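Local coordinates for protein alanine racemase (Corynebacterium glutamicum, PDB 2DY3) that belongs to the alanine racemase family, joining an N-terminal TIM-barrel-type domain that carries pyridoxal-5'-phosphate to a C-terminal domain rich in beta strands, at residues 28-33 with 210-215; 121-126 with 153-158; 271-276 with 305-310. All coordinates share one frame; numbering follows the deposited sequence.

Interaction 1. Residues 28-33 with 210-215; sequences KLMAVV and MEMVRP. With PLP (pyridoxal-5'-phosphate), chain F.
Backbone bonds join K28 to E211 and V213, M30 to V213, and V32 to P215, the ladder of a parallel pair in a TIM-type barrel that sets the chain's first barrel strand beside its last. The straightest, from V32 N to P215 O (3.1 Å, 175° at the hydrogen), arrives above the carbonyl plane. CA-H...O contacts fill in between, with R214 CA 3.2 Å from M30 O.

Apolar packing occupies both faces. On one, the flexible M212 chain suits its place: CG stands anti to the backbone N (chi1 -173°) and the end bends round, bringing SD against M30 CB at 3.8 Å and CE tightly against K28 CB at 3.3 Å. On the other, the side chains of L29 and P215 cross at about a right angle, CD2 of L29 3.8 Å from CD of P215.

The end next to PLP is formed by V32, whose CG2 rests 3.6 Å from C6 of PLP, and by R214. The R214 guanidinium turns a face to the PLP ring, NH1 2.9 Å from N1, which lies above the plane and not in line with an N-H. The arginine's positive charge would probably disfavour protonation of that nitrogen.

Strand 56-59 continues the sheet beyond 28-32, with M30 and M212 both packing on A56. A31 and V33 face helix 42-50, while V213 and P215 lean on helix 199-202.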
loop_
_atom_site.group_PDB
_atom_site.type_symbol
_atom_site.label_atom_id
_atom_site.label_comp_id
_atom_site.label_asym_id
_atom_site.label_seq_id
_atom_site.Cartn_x
_atom_site.Cartn_y
_atom_site.Cartn_z
ATOM N N LYS B 28 -26.674 -5.126 -18.981
ATOM C CA LYS B 28 -26.582 -4.606 -17.621
ATOM C C LYS B 28 -25.154 -4.151 -17.346
ATOM O O LYS B 28 -24.208 -4.683 -17.920
ATOM C CB LYS B 28 -27.008 -5.676 -16.617
ATOM C CG LYS B 28 -28.473 -6.072 -16.753
ATOM C CD LYS B 28 -28.862 -7.168 -15.774
ATOM C CE LYS B 28 -30.344 -7.508 -15.905
ATOM N NZ LYS B 28 -30.772 -8.577 -14.957
ATOM N N LEU B 29 -25.010 -3.165 -16.468
ATOM C CA LEU B 29 -23.703 -2.620 -16.127
ATOM C C LEU B 29 -23.260 -2.999 -14.719
ATOM O O LEU B 29 -23.798 -2.490 -13.745
ATOM C CB LEU B 29 -23.734 -1.090 -16.226
ATOM C CG LEU B 29 -22.543 -0.282 -16.758
ATOM C CD1 LEU B 29 -22.597 1.098 -16.124
ATOM C CD2 LEU B 29 -21.218 -0.948 -16.451
ATOM N N MET B 30 -22.284 -3.898 -14.615
ATOM C CA MET B 30 -21.746 -4.291 -13.312
ATOM C C MET B 30 -20.469 -3.496 -13.111
ATOM O O MET B 30 -19.540 -3.598 -13.907
ATOM C CB MET B 30 -21.407 -5.782 -13.261
ATOM C CG MET B 30 -20.775 -6.204 -11.929
ATOM S SD MET B 30 -20.360 -7.965 -11.827
ATOM C CE MET B 30 -21.897 -8.598 -11.095
ATOM N N ALA B 31 -20.423 -2.702 -12.052
ATOM C CA ALA B 31 -19.242 -1.895 -11.769
ATOM C C ALA B 31 -18.268 -2.655 -10.874
ATOM O O ALA B 31 -18.605 -3.024 -9.749
ATOM C CB ALA B 31 -19.653 -0.584 -11.098
ATOM N N VAL B 32 -17.058 -2.889 -11.368
ATOM C CA VAL B 32 -16.074 -3.603 -10.563
ATOM C C VAL B 32 -15.372 -2.620 -9.637
ATOM O O VAL B 32 -14.586 -1.786 -10.081
ATOM C CB VAL B 32 -15.035 -4.332 -11.447
ATOM C CG1 VAL B 32 -13.982 -5.006 -10.571
ATOM C CG2 VAL B 32 -15.736 -5.367 -12.308
ATOM N N VAL B 33 -15.657 -2.727 -8.343
ATOM C CA VAL B 33 -15.060 -1.827 -7.367
ATOM C C VAL B 33 -14.247 -2.510 -6.282
ATOM O O VAL B 33 -14.194 -2.039 -5.145
ATOM C CB VAL B 33 -16.134 -0.930 -6.708
ATOM C CG1 VAL B 33 -16.824 -0.108 -7.775
ATOM C CG2 VAL B 33 -17.146 -1.779 -5.942
ATOM N N MET B 210 -23.084 -9.646 -24.273
ATOM C CA MET B 210 -23.950 -10.640 -23.654
ATOM C C MET B 210 -25.021 -9.914 -22.851
ATOM O O MET B 210 -25.493 -8.865 -23.273
ATOM C CB MET B 210 -23.124 -11.561 -22.754
ATOM C CG MET B 210 -21.986 -12.225 -23.495
ATOM S SD MET B 210 -21.188 -13.519 -22.558
ATOM C CE MET B 210 -22.313 -14.879 -22.871
ATOM N N GLU B 211 -25.406 -10.447 -21.697
ATOM C CA GLU B 211 -26.441 -9.787 -20.896
ATOM C C GLU B 211 -25.866 -8.764 -19.925
ATOM O O GLU B 211 -26.585 -7.906 -19.406
ATOM C CB GLU B 211 -27.253 -10.808 -20.094
ATOM C CG GLU B 211 -28.076 -11.801 -20.911
ATOM C CD GLU B 211 -27.240 -12.938 -21.467
ATOM O OE1 GLU B 211 -26.139 -13.190 -20.929
ATOM O OE2 GLU B 211 -27.694 -13.591 -22.430
ATOM N N MET B 212 -24.565 -8.854 -19.674
ATOM C CA MET B 212 -23.936 -7.942 -18.734
ATOM C C MET B 212 -22.447 -7.786 -19.017
ATOM O O MET B 212 -21.797 -8.716 -19.491
ATOM C CB MET B 212 -24.150 -8.464 -17.305
ATOM C CG MET B 212 -23.688 -7.540 -16.169
ATOM S SD MET B 212 -24.086 -8.229 -14.524
ATOM C CE MET B 212 -25.551 -7.329 -14.121
ATOM N N VAL B 213 -21.929 -6.594 -18.736
ATOM C CA VAL B 213 -20.515 -6.292 -18.915
ATOM C C VAL B 213 -20.015 -5.852 -17.537
ATOM O O VAL B 213 -20.776 -5.287 -16.754
ATOM C CB VAL B 213 -20.305 -5.153 -19.946
ATOM C CG1 VAL B 213 -20.906 -5.556 -21.289
ATOM C CG2 VAL B 213 -20.947 -3.862 -19.450
ATOM N N ARG B 214 -18.749 -6.120 -17.229
ATOM C CA ARG B 214 -18.220 -5.742 -15.926
ATOM C C ARG B 214 -16.896 -5.015 -15.973
ATOM O O ARG B 214 -15.848 -5.580 -15.663
ATOM C CB ARG B 214 -18.092 -6.967 -15.013
ATOM C CG ARG B 214 -17.300 -8.116 -15.583
ATOM C CD ARG B 214 -16.937 -9.118 -14.489
ATOM N NE ARG B 214 -16.324 -10.336 -15.019
ATOM C CZ ARG B 214 -15.329 -10.365 -15.904
ATOM N NH1 ARG B 214 -14.815 -9.241 -16.387
ATOM N NH2 ARG B 214 -14.820 -11.524 -16.287
ATOM N N PRO B 215 -16.927 -3.737 -16.358
ATOM C CA PRO B 215 -15.689 -2.969 -16.423
ATOM C C PRO B 215 -15.348 -2.364 -15.068
ATOM O O PRO B 215 -16.234 -2.062 -14.262
ATOM C CB PRO B 215 -16.002 -1.907 -17.472
ATOM C CG PRO B 215 -17.453 -1.630 -17.235
ATOM C CD PRO B 215 -18.047 -3.004 -16.980
HETATM N N1 PLP F . -13.777 -9.007 -13.694
HETATM C C2 PLP F . -12.955 -9.697 -12.798
HETATM C C2A PLP F . -13.242 -11.160 -12.500
HETATM C C3 PLP F . -11.872 -9.012 -12.198
HETATM O O3 PLP F . -11.044 -9.676 -11.316
HETATM C C4 PLP F . -11.644 -7.636 -12.510
HETATM C C4A PLP F . -10.452 -6.844 -11.912
HETATM C C5 PLP F . -12.511 -6.979 -13.451
HETATM C C6 PLP F . -13.564 -7.677 -14.020
HETATM C C5A PLP F . -12.329 -5.548 -13.858
HETATM O O4P PLP F . -11.395 -5.439 -14.924
HETATM P P PLP F . -10.923 -4.063 -15.643
HETATM O O1P PLP F . -10.437 -3.143 -14.622
HETATM O O2P PLP F . -9.868 -4.543 -16.536
HETATM O O3P PLP F . -12.154 -3.588 -16.313
#

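Interaction 2. Residues 121-126 with 153-158; sequences IKIDSG and TGMFTH. With PLP (pyridoxal-5'-phosphate), chain F.
K122 and F156 meet where two parallel strands of a beta-alpha-beta unit, 117-122 and 150-156 linked through helix 134-146, run side by side in the barrel. The F156 ring and the aliphatic part of K122 cross at a slant, CZ of F156 3.5 Å from CB of K122; a chi1 of 68° sets the ring's CG between backbone N and carbonyl carbon. I121 and M155 pack by CB on the other face, and M155 SD reaches I123 CG1. Flexible methionine and branched isoleucines suit this layer buried on helix 134-146, I121 and M155 against F141, I123 against W137.

Next come the bonds that fix this register: I121 N to G154 O, F156 N to I121 O, and I123 N to F156 O (2.9 Å, 171°). Further along, T157 OG1 donates to I123 O at 2.7 Å. A water accepts from K122 NZ (2.6 Å) and H158 N (2.8 Å) and donates to I123 O.

It thereby ties the pair to H158, which turns one imidazole face to PLP, C2 toward the rim and 3.5 Å from CE1. Farther out, D124 OD2 salt-bridges K246 of the second subunit, while D124 OD1 accepts from G126 N at 2.9 Å in an Asx turn.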
loop_
_atom_site.group_PDB
_atom_site.type_symbol
_atom_site.label_atom_id
_atom_site.label_comp_id
_atom_site.label_asym_id
_atom_site.label_seq_id
_atom_site.Cartn_x
_atom_site.Cartn_y
_atom_site.Cartn_z
ATOM N N ILE B 121 -21.517 -19.173 -11.961
ATOM C CA ILE B 121 -20.433 -20.111 -12.203
ATOM C C ILE B 121 -19.246 -19.466 -12.898
ATOM O O ILE B 121 -19.371 -18.964 -14.014
ATOM C CB ILE B 121 -20.892 -21.311 -13.064
ATOM C CG1 ILE B 121 -22.189 -21.906 -12.508
ATOM C CG2 ILE B 121 -19.819 -22.383 -13.051
ATOM C CD1 ILE B 121 -22.780 -22.994 -13.391
ATOM N N LYS B 122 -18.098 -19.466 -12.224
ATOM C CA LYS B 122 -16.890 -18.913 -12.813
ATOM C C LYS B 122 -16.314 -20.026 -13.679
ATOM O O LYS B 122 -16.027 -21.123 -13.191
ATOM C CB LYS B 122 -15.878 -18.516 -11.737
ATOM C CG LYS B 122 -14.551 -18.046 -12.317
ATOM C CD LYS B 122 -13.634 -17.474 -11.241
ATOM C CE LYS B 122 -12.238 -17.227 -11.790
ATOM N NZ LYS B 122 -12.246 -16.251 -12.894
ATOM N N ILE B 123 -16.161 -19.744 -14.964
ATOM C CA ILE B 123 -15.651 -20.732 -15.901
ATOM C C ILE B 123 -14.181 -20.561 -16.263
ATOM O O ILE B 123 -13.751 -19.479 -16.649
ATOM C CB ILE B 123 -16.452 -20.707 -17.222
ATOM C CG1 ILE B 123 -17.908 -21.102 -16.961
ATOM C CG2 ILE B 123 -15.797 -21.646 -18.244
ATOM C CD1 ILE B 123 -18.074 -22.510 -16.398
ATOM N N ASP B 124 -13.414 -21.638 -16.124
ATOM C CA ASP B 124 -12.006 -21.603 -16.500
ATOM C C ASP B 124 -12.075 -21.836 -18.005
ATOM O O ASP B 124 -12.236 -22.968 -18.453
ATOM C CB ASP B 124 -11.231 -22.741 -15.829
ATOM C CG ASP B 124 -9.793 -22.852 -16.332
ATOM O OD1 ASP B 124 -9.489 -22.319 -17.421
ATOM O OD2 ASP B 124 -8.964 -23.486 -15.642
ATOM N N SER B 125 -11.973 -20.761 -18.779
ATOM C CA SER B 125 -12.053 -20.871 -20.231
ATOM C C SER B 125 -10.709 -21.050 -20.931
ATOM O O SER B 125 -10.590 -20.786 -22.127
ATOM C CB SER B 125 -12.772 -19.647 -20.809
ATOM O OG SER B 125 -12.117 -18.447 -20.436
ATOM N N GLY B 126 -9.695 -21.490 -20.196
ATOM C CA GLY B 126 -8.401 -21.695 -20.821
ATOM C C GLY B 126 -7.199 -21.121 -20.101
ATOM O O GLY B 126 -6.073 -21.557 -20.330
ATOM N N THR B 153 -27.666 -17.865 -11.495
ATOM C CA THR B 153 -28.055 -16.680 -12.248
ATOM C C THR B 153 -27.359 -16.573 -13.599
ATOM O O THR B 153 -27.794 -15.812 -14.469
ATOM C CB THR B 153 -27.755 -15.402 -11.459
ATOM O OG1 THR B 153 -28.270 -14.277 -12.183
ATOM C CG2 THR B 153 -26.246 -15.234 -11.268
ATOM N N GLY B 154 -26.278 -17.330 -13.759
ATOM C CA GLY B 154 -25.532 -17.322 -15.006
ATOM C C GLY B 154 -24.097 -17.773 -14.800
ATOM O O GLY B 154 -23.760 -18.349 -13.761
ATOM N N MET B 155 -23.254 -17.534 -15.801
ATOM C CA MET B 155 -21.839 -17.881 -15.719
ATOM C C MET B 155 -21.009 -16.758 -16.331
ATOM O O MET B 155 -21.513 -15.918 -17.082
ATOM C CB MET B 155 -21.537 -19.211 -16.430
ATOM C CG MET B 155 -21.985 -19.303 -17.879
ATOM S SD MET B 155 -21.299 -20.775 -18.686
ATOM C CE MET B 155 -22.145 -22.072 -17.826
ATOM N N PHE B 156 -19.731 -16.735 -15.992
ATOM C CA PHE B 156 -18.857 -15.701 -16.503
ATOM C C PHE B 156 -17.443 -16.238 -16.572
ATOM O O PHE B 156 -17.114 -17.232 -15.929
ATOM C CB PHE B 156 -18.885 -14.474 -15.578
ATOM C CG PHE B 156 -18.259 -14.718 -14.231
ATOM C CD1 PHE B 156 -18.868 -15.546 -13.305
ATOM C CD2 PHE B 156 -17.053 -14.126 -13.900
ATOM C CE1 PHE B 156 -18.283 -15.777 -12.068
ATOM C CE2 PHE B 156 -16.464 -14.354 -12.671
ATOM C CZ PHE B 156 -17.080 -15.181 -11.752
ATOM N N THR B 157 -16.618 -15.587 -17.375
ATOM C CA THR B 157 -15.232 -15.973 -17.481
ATOM C C THR B 157 -14.485 -14.655 -17.518
ATOM O O THR B 157 -15.054 -13.610 -17.837
ATOM C CB THR B 157 -14.945 -16.802 -18.752
ATOM O OG1 THR B 157 -13.726 -17.535 -18.570
ATOM C CG2 THR B 157 -14.813 -15.897 -19.973
ATOM N N HIS B 158 -13.218 -14.686 -17.158
ATOM C CA HIS B 158 -12.464 -13.461 -17.155
ATOM C C HIS B 158 -11.500 -13.501 -18.315
ATOM O O HIS B 158 -10.502 -14.215 -18.280
ATOM C CB HIS B 158 -11.718 -13.320 -15.830
ATOM C CG HIS B 158 -11.062 -11.989 -15.636
ATOM N ND1 HIS B 158 -11.693 -10.796 -15.920
ATOM C CD2 HIS B 158 -9.841 -11.660 -15.150
ATOM C CE1 HIS B 158 -10.889 -9.792 -15.617
ATOM N NE2 HIS B 158 -9.760 -10.289 -15.147
HETATM N N1 PLP F . -13.777 -9.007 -13.694
HETATM C C2 PLP F . -12.955 -9.697 -12.798
HETATM C C2A PLP F . -13.242 -11.160 -12.500
HETATM C C3 PLP F . -11.872 -9.012 -12.198
HETATM O O3 PLP F . -11.044 -9.676 -11.316
HETATM C C4 PLP F . -11.644 -7.636 -12.510
HETATM C C4A PLP F . -10.452 -6.844 -11.912
HETATM C C5 PLP F . -12.511 -6.979 -13.451
HETATM C C6 PLP F . -13.564 -7.677 -14.020
HETATM C C5A PLP F . -12.329 -5.548 -13.858
HETATM O O4P PLP F . -11.395 -5.439 -14.924
HETATM P P PLP F . -10.923 -4.063 -15.643
HETATM O O1P PLP F . -10.437 -3.143 -14.622
HETATM O O2P PLP F . -9.868 -4.543 -16.536
HETATM O O3P PLP F . -12.154 -3.588 -16.313
HETATM O O HOH W 1 -12.686 -16.762 -15.399
#

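Interaction 3. Residues 271-276 with 305-310; sequences VPAGYA and DQFVIS
The F307 ring, as modelled, has V271 CG1 over one face, 3.6 Å from its centroid and 24° off the normal, a CH-pi contact displaced toward the rim, with the other valine methyl, CG2, against CE1 and CZ. Because V271 chi1 is nearly eclipsed at 12° and CG1 is only 3.3 Å from CE2 of F307, the precise placing of both methyls is doubtful. At the edge, near the ring plane, A273 O comes 3.0 Å from CD1, so a carbonyl oxygen meets the weakly positive hydrogen-bearing rim rather than the electron-rich face. F307 gets there because CG sits between its backbone N and carbonyl carbon (chi1 66°), turning the ring toward the incoming loop.

V271 and F307 form an antiparallel hydrogen-bonded pair: V271 N to F307 O is straight at 3.1 Å, whereas the return bond to V271 O is weak. That oxygen also accepts from A273 N at 2.7 Å, closing an inverse gamma turn with P272 at its centre. Proline's restrained backbone fits such a tight bend, which ends the pairing and carries the chain toward D305. There G274, lacking a side chain, lets its CA approach Q306 N to 3.5 Å.

Strand 288-291 packs on F307 and I309 from within the C-terminal domain. D305 forms a salt bridge to R355 and touches both a bound PLP and K34 of the second subunit, while Y275 packs on Y346 of that subunit. An apolar pairing thus borders a charged end, where R355 would probably offset the aspartate's charge and hold its carboxylate beside PLP at the dimer interface.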
loop_
_atom_site.group_PDB
_atom_site.type_symbol
_atom_site.label_atom_id
_atom_site.label_comp_id
_atom_site.label_asym_id
_atom_site.label_seq_id
_atom_site.Cartn_x
_atom_site.Cartn_y
_atom_site.Cartn_z
ATOM N N VAL B 271 9.868 16.340 -1.199
ATOM C CA VAL B 271 8.430 16.121 -1.195
ATOM C C VAL B 271 8.167 14.967 -0.236
ATOM O O VAL B 271 8.755 13.895 -0.351
ATOM C CB VAL B 271 7.885 15.845 -2.630
ATOM C CG1 VAL B 271 9.032 15.587 -3.577
ATOM C CG2 VAL B 271 6.898 14.698 -2.619
ATOM N N PRO B 272 7.298 15.200 0.755
ATOM C CA PRO B 272 6.881 14.271 1.807
ATOM C C PRO B 272 6.149 13.006 1.373
ATOM O O PRO B 272 5.006 12.785 1.759
ATOM C CB PRO B 272 6.023 15.154 2.716
ATOM C CG PRO B 272 5.363 16.058 1.744
ATOM C CD PRO B 272 6.526 16.453 0.841
ATOM N N ALA B 273 6.823 12.180 0.581
ATOM C CA ALA B 273 6.265 10.912 0.116
ATOM C C ALA B 273 7.427 9.946 -0.121
ATOM O O ALA B 273 8.369 10.284 -0.842
ATOM C CB ALA B 273 5.474 11.121 -1.168
ATOM N N GLY B 274 7.357 8.759 0.495
ATOM C CA GLY B 274 8.408 7.756 0.353
ATOM C C GLY B 274 7.857 6.370 0.032
ATOM O O GLY B 274 6.653 6.224 -0.180
ATOM N N TYR B 275 8.706 5.342 -0.002
ATOM C CA TYR B 275 8.201 4.010 -0.338
ATOM C C TYR B 275 7.172 3.481 0.648
ATOM O O TYR B 275 6.429 2.550 0.333
ATOM C CB TYR B 275 9.334 2.985 -0.530
ATOM C CG TYR B 275 10.349 2.865 0.584
ATOM C CD1 TYR B 275 11.539 3.579 0.548
ATOM C CD2 TYR B 275 10.125 2.017 1.662
ATOM C CE1 TYR B 275 12.480 3.451 1.555
ATOM C CE2 TYR B 275 11.052 1.885 2.675
ATOM C CZ TYR B 275 12.232 2.602 2.615
ATOM O OH TYR B 275 13.170 2.451 3.605
ATOM N N ALA B 276 7.121 4.071 1.838
ATOM C CA ALA B 276 6.139 3.653 2.829
ATOM C C ALA B 276 4.780 4.212 2.413
ATOM O O ALA B 276 3.737 3.806 2.933
ATOM C CB ALA B 276 6.519 4.186 4.211
ATOM N N ASP B 305 10.222 7.974 3.863
ATOM C CA ASP B 305 9.225 9.029 4.012
ATOM C C ASP B 305 9.270 10.138 2.974
ATOM O O ASP B 305 8.395 11.004 2.962
ATOM C CB ASP B 305 9.360 9.659 5.401
ATOM C CG ASP B 305 9.455 8.627 6.502
ATOM O OD1 ASP B 305 8.500 7.841 6.688
ATOM O OD2 ASP B 305 10.495 8.605 7.183
ATOM N N GLN B 306 10.271 10.123 2.100
ATOM C CA GLN B 306 10.386 11.191 1.122
ATOM C C GLN B 306 11.321 10.916 -0.053
ATOM O O GLN B 306 12.079 9.943 -0.060
ATOM C CB GLN B 306 10.859 12.465 1.845
ATOM C CG GLN B 306 12.011 12.207 2.831
ATOM C CD GLN B 306 12.528 13.464 3.516
ATOM O OE1 GLN B 306 11.785 14.174 4.195
ATOM N NE2 GLN B 306 13.816 13.739 3.345
ATOM N N PHE B 307 11.235 11.780 -1.060
ATOM C CA PHE B 307 12.113 11.707 -2.219
ATOM C C PHE B 307 12.440 13.140 -2.614
ATOM O O PHE B 307 11.783 14.081 -2.160
ATOM C CB PHE B 307 11.486 10.940 -3.394
ATOM C CG PHE B 307 10.286 11.602 -4.012
ATOM C CD1 PHE B 307 9.006 11.264 -3.603
ATOM C CD2 PHE B 307 10.436 12.509 -5.056
ATOM C CE1 PHE B 307 7.903 11.808 -4.224
ATOM C CE2 PHE B 307 9.332 13.057 -5.681
ATOM C CZ PHE B 307 8.064 12.706 -5.265
ATOM N N VAL B 308 13.451 13.307 -3.457
ATOM C CA VAL B 308 13.888 14.640 -3.852
ATOM C C VAL B 308 13.759 14.897 -5.345
ATOM O O VAL B 308 13.849 13.977 -6.163
ATOM C CB VAL B 308 15.372 14.851 -3.445
ATOM C CG1 VAL B 308 15.768 16.307 -3.601
ATOM C CG2 VAL B 308 15.585 14.370 -2.018
ATOM N N ILE B 309 13.549 16.164 -5.688
ATOM C CA ILE B 309 13.433 16.577 -7.082
ATOM C C ILE B 309 14.393 17.742 -7.305
ATOM O O ILE B 309 14.671 18.518 -6.378
ATOM C CB ILE B 309 11.994 17.043 -7.423
ATOM C CG1 ILE B 309 11.635 18.288 -6.608
ATOM C CG2 ILE B 309 11.000 15.929 -7.126
ATOM C CD1 ILE B 309 10.291 18.887 -6.983
ATOM N N SER B 310 14.907 17.861 -8.525
ATOM C CA SER B 310 15.827 18.942 -8.836
ATOM C C SER B 310 15.090 20.108 -9.478
ATOM O O SER B 310 14.323 19.939 -10.427
ATOM C CB SER B 310 16.954 18.454 -9.759
ATOM O OG SER B 310 16.443 17.898 -10.954
#

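How the interactions relate
From the N terminus, strand 28-32 comes first, and interaction 1 is completed only when 210-215 returns after most of the barrel-type domain has been threaded. Interaction 2, between 121-126 and 153-158, is nested inside that long loop and closes the short beta-alpha-beta loop through helix 134-146. The two touch, R214 NH2 lying 2.6 Å from T157 O, and both reach the same PLP, through V32 and the loop residues R214, P215 and H158 that follow strands of one sheet. Interaction 3 follows in series: it closes a loop within the C-terminal domain, its centre about 38 Å from that of interaction 1 and about 43 Å from that of interaction 2, on the opposite side of the chain's centre.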